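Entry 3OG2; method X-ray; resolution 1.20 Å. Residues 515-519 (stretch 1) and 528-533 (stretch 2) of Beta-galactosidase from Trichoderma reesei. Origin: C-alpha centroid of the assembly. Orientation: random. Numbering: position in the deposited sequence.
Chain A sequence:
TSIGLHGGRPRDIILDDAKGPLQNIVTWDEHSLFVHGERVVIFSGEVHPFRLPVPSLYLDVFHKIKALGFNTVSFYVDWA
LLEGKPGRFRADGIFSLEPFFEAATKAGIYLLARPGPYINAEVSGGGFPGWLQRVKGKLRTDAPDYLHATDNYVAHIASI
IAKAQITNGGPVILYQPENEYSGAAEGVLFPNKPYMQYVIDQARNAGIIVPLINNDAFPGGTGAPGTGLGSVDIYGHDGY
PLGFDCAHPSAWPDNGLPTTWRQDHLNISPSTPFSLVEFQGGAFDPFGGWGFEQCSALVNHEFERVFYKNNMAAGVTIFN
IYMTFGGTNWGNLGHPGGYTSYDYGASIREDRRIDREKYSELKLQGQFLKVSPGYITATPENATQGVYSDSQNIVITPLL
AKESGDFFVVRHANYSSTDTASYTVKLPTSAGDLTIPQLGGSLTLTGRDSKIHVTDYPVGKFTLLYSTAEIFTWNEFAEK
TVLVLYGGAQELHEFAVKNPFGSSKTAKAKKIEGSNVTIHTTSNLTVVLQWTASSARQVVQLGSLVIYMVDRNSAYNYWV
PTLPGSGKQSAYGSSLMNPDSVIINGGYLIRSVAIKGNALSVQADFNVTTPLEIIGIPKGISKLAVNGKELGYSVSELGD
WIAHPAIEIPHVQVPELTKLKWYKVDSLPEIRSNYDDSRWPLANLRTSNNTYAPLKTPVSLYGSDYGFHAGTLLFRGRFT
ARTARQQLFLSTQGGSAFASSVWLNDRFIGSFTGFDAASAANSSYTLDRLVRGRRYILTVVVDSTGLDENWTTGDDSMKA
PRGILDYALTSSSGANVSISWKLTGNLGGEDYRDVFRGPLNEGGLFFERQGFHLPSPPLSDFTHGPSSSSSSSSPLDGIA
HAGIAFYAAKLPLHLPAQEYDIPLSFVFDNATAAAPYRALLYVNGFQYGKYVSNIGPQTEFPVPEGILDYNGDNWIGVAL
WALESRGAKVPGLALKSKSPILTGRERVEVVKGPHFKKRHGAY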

ATOM      1  N   SER A 515      32.123 -21.446  18.925  1.00 18.02           N
ATOM      2  CA  SER A 515      32.803 -21.852  20.151  1.00 20.28           C
ATOM      3  C   SER A 515      32.075 -21.318  21.356  1.00 19.00           C
ATOM      4  O   SER A 515      32.645 -21.274  22.457  1.00 23.38           O
ATOM      5  CB  SER A 515      34.251 -21.354  20.186  1.00 23.55           C
ATOM      6  OG  SER A 515      34.310 -20.003  19.819  1.00 33.79           O
ATOM      7  N   ASN A 516      30.842 -20.899  21.119  1.00 19.43           N
ATOM      8  CA  ASN A 516      30.113 -20.280  22.228  1.00 18.71           C
ATOM      9  C   ASN A 516      29.099 -21.229  22.791  1.00 16.98           C
ATOM     10  O   ASN A 516      28.835 -21.283  23.980  1.00 21.62           O
ATOM     11  CB  ASN A 516      29.510 -19.005  21.631  1.00 27.83           C
ATOM     12  CG  ASN A 516      28.639 -18.420  22.687  1.00 27.96           C
ATOM     13  OD1 ASN A 516      27.448 -18.714  22.675  1.00 36.61           O
ATOM     14  ND2 ASN A 516      29.320 -17.666  23.550  1.00 34.12           N
ATOM     15  N   VAL A 517      28.457 -22.039  22.019  1.00 15.28           N
ATOM     16  CA  VAL A 517      27.384 -22.910  22.504  1.00 16.80           C
ATOM     17  C   VAL A 517      27.903 -23.916  23.529  1.00 18.87           C
ATOM     18  O   VAL A 517      28.984 -24.512  23.407  1.00 19.98           O
ATOM     19  CB  VAL A 517      26.703 -23.570  21.270  1.00 18.24           C
ATOM     20  CG1 VAL A 517      27.708 -24.317  20.411  1.00 20.22           C
ATOM     21  CG2 VAL A 517      25.586 -24.496  21.759  1.00 21.78           C
ATOM     22  N   THR A 518      27.122 -24.126  24.592  1.00 21.21           N
ATOM     23  CA  THR A 518      27.416 -25.199  25.535  1.00 22.89           C
ATOM     24  C   THR A 518      26.285 -26.206  25.528  1.00 23.97           C
ATOM     25  O   THR A 518      25.115 -25.870  25.273  1.00 28.78           O
ATOM     26  CB  THR A 518      27.616 -24.706  26.971  1.00 26.33           C
ATOM     27  OG1 THR A 518      26.392 -24.136  27.376  1.00 31.85           O
ATOM     28  CG2 THR A 518      28.661 -23.592  27.064  1.00 27.16           C
ATOM     29  N   ILE A 519      26.619 -27.445  25.895  1.00 19.50           N
ATOM     30  CA  ILE A 519      25.677 -28.516  25.747  1.00 19.41           C
ATOM     31  C   ILE A 519      25.750 -29.376  26.985  1.00 18.99           C
ATOM     32  O   ILE A 519      26.834 -29.811  27.351  1.00 21.14           O
ATOM     33  CB  ILE A 519      25.990 -29.397  24.509  1.00 20.05           C
ATOM     34  CG1 ILE A 519      26.066 -28.654  23.192  1.00 23.31           C
ATOM     35  CG2 ILE A 519      24.945 -30.504  24.460  1.00 25.32           C
ATOM     36  CD1 ILE A 519      26.809 -29.345  22.101  1.00 29.71           C
ATOM     37  N   VAL A 528      20.294 -30.026  26.572  1.00 12.27           N
ATOM     38  CA  VAL A 528      20.094 -28.628  26.857  1.00 12.02           C
ATOM     39  C   VAL A 528      21.266 -27.825  26.308  1.00 12.47           C
ATOM     40  O   VAL A 528      22.425 -28.145  26.572  1.00 13.07           O
ATOM     41  CB  VAL A 528      19.931 -28.385  28.375  1.00 12.07           C
ATOM     42  CG1 VAL A 528      19.630 -26.924  28.641  1.00 13.55           C
ATOM     43  CG2 VAL A 528      18.861 -29.323  28.946  1.00 14.21           C
ATOM     44  N   LEU A 529      20.912 -26.814  25.495  1.00 12.53           N
ATOM     45  CA  LEU A 529      21.929 -26.035  24.796  1.00 11.19           C
ATOM     46  C   LEU A 529      21.756 -24.581  25.160  1.00 11.29           C
ATOM     47  O   LEU A 529      20.654 -24.082  25.076  1.00 11.96           O
ATOM     48  CB  LEU A 529      21.776 -26.169  23.263  1.00 12.95           C
ATOM     49  CG  LEU A 529      21.988 -27.597  22.733  1.00 15.40           C
ATOM     50  CD1 LEU A 529      20.625 -28.342  22.716  1.00 15.80           C
ATOM     51  CD2 LEU A 529      22.582 -27.662  21.344  1.00 18.82           C
ATOM     52  N   GLN A 530      22.838 -23.924  25.544  1.00 12.61           N
ATOM     53  CA  GLN A 530      22.850 -22.510  25.835  1.00 12.75           C
ATOM     54  C   GLN A 530      23.787 -21.811  24.848  1.00 15.02           C
ATOM     55  O   GLN A 530      24.851 -22.349  24.504  1.00 18.87           O
ATOM     56  CB  GLN A 530      23.341 -22.299  27.272  1.00 19.48           C
ATOM     57  CG  GLN A 530      22.838 -21.019  27.883  1.00 23.33           C
ATOM     58  CD  GLN A 530      23.121 -21.031  29.374  1.00 21.92           C
ATOM     59  OE1 GLN A 530      24.276 -20.797  29.654  1.00 24.69           O
ATOM     60  NE2 GLN A 530      22.140 -21.273  30.192  1.00 15.60           N
ATOM     61  N   TRP A 531      23.443 -20.603  24.404  1.00 14.45           N
ATOM     62  CA  TRP A 531      24.327 -19.933  23.484  1.00 14.08           C
ATOM     63  C   TRP A 531      24.052 -18.442  23.625  1.00 11.93           C
ATOM     64  O   TRP A 531      22.930 -18.072  24.026  1.00 13.09           O
ATOM     65  CB  TRP A 531      24.071 -20.417  22.058  1.00 19.21           C
ATOM     66  CG  TRP A 531      22.594 -20.386  21.644  1.00 24.25           C
ATOM     67  CD1 TRP A 531      21.471 -21.063  22.032  1.00 24.31           C
ATOM     68  CD2 TRP A 531      22.061 -19.517  20.638  1.00 18.31           C
ATOM     69  NE1 TRP A 531      20.340 -20.657  21.322  1.00 19.25           N
ATOM     70  CE2 TRP A 531      20.639 -19.720  20.460  1.00 18.25           C
ATOM     71  CE3 TRP A 531      22.718 -18.540  19.816  1.00 19.00           C
ATOM     72  CZ2 TRP A 531      19.854 -19.024  19.547  1.00 13.55           C
ATOM     73  CZ3 TRP A 531      21.921 -17.880  18.941  1.00 17.42           C
ATOM     74  CH2 TRP A 531      20.567 -18.105  18.800  1.00 16.59           C
ATOM     75  N   THR A 532      25.037 -17.629  23.303  1.00 14.54           N
ATOM     76  CA  THR A 532      24.817 -16.186  23.293  1.00 14.54           C
ATOM     77  C   THR A 532      24.885 -15.699  21.858  1.00 13.87           C
ATOM     78  O   THR A 532      25.891 -15.937  21.180  1.00 17.65           O
ATOM     79  CB  THR A 532      25.882 -15.480  24.164  1.00 17.89           C
ATOM     80  OG1 THR A 532      25.679 -15.896  25.522  1.00 20.79           O
ATOM     81  CG2 THR A 532      25.695 -13.973  24.113  1.00 17.20           C
ATOM     82  N   ALA A 533      23.804 -15.088  21.382  1.00 11.00           N
ATOM     83  CA  ALA A 533      23.738 -14.731  19.964  1.00 10.46           C
ATOM     84  C   ALA A 533      24.770 -13.667  19.618  1.00 11.58           C
ATOM     85  O   ALA A 533      25.084 -12.741  20.375  1.00 13.39           O
ATOM     86  CB  ALA A 533      22.317 -14.260  19.699  1.00 13.28           C
TER
HETATM   87  O   HOH W   1      26.900 -20.362  25.923  1.00 31.91           O
HETATM   88  O   HOH W   2      27.134 -17.970  26.010  1.00 44.44           O
HETATM   89  O   HOH W   3      26.650 -21.065  28.177  1.00 45.17           O

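How do the two backbones run past each other? They are antiparallel, with end-to-end directions 171° apart, and the pairing centres on Thr518 and Gln530. These two form a hydrogen-bonded antiparallel pair: Thr518 N donates to Gln530 O at 2.9 Å, and Gln530 N donates to Thr518 O at 3.0 Å. Each residue thus both gives and receives, closing a small ring between the strands. The next pair, Ile519 with Leu529, is of the non-hydrogen-bonded kind, and its CA atoms lie closer, 4.6 Å apart against 5.3 Å for Thr518 and Gln530.

What else do the carbonyl oxygens of this ladder touch? Each of the two oxygens in the ring also meets a CA-H group from the opposing stretch. Gln530 O lies 3.3 Å from Val517 CA, and Thr518 O lies 3.2 Å from Leu529 CA. A third contact of this type, Ile519 CA to Val528 O at 3.4 Å, carries the pattern past the hydrogen-bonded pair. With angles near 145° at the hydrogen, these contacts are supplementary to the straighter N-H bonds.

How is the pairing extended at Asn516, where stretch 1 is not yet strand? Here a side chain takes the place of a backbone acceptor. The CA-to-CB bond of Asn516 points toward stretch 2, and its t rotamer at chi1 places OD1 2.7 Å from Thr532 N, with a nearly linear angle of 177° at the hydrogen. This is the shortest of the three direct hydrogen bonds in the contact. Water 1 adds a bridge between the backbones, donating to Asn516 O at 2.9 Å and, weakly, to Gln530 O at 3.2 Å.

How do the side chains divide between apolar and polar surroundings? Ile519 and Leu529 share one face of the sheet, where Ile519 CG1 approaches Leu529 CD2 to 4.1 Å. The same methyl, Leu529 CD2, lies 4.4 Å from Val517 CG2, so Leu529 touches two apolar side chains of stretch 1. Val517 also packs against Trp531, CB to CB at 4.2 Å, while the end of the Trp531 side chain leads away from stretch 1. On the other face are Thr518 and Gln530, with Thr518 OG1 3.6 Å from Gln530 CB. Water 3 links their polar ends, donating to Gln530 OE1 at 2.8 Å and hydrogen-bonding to Thr518 OG1 at 3.2 Å, while Gln530 NE2 is satisfied elsewhere in the structure.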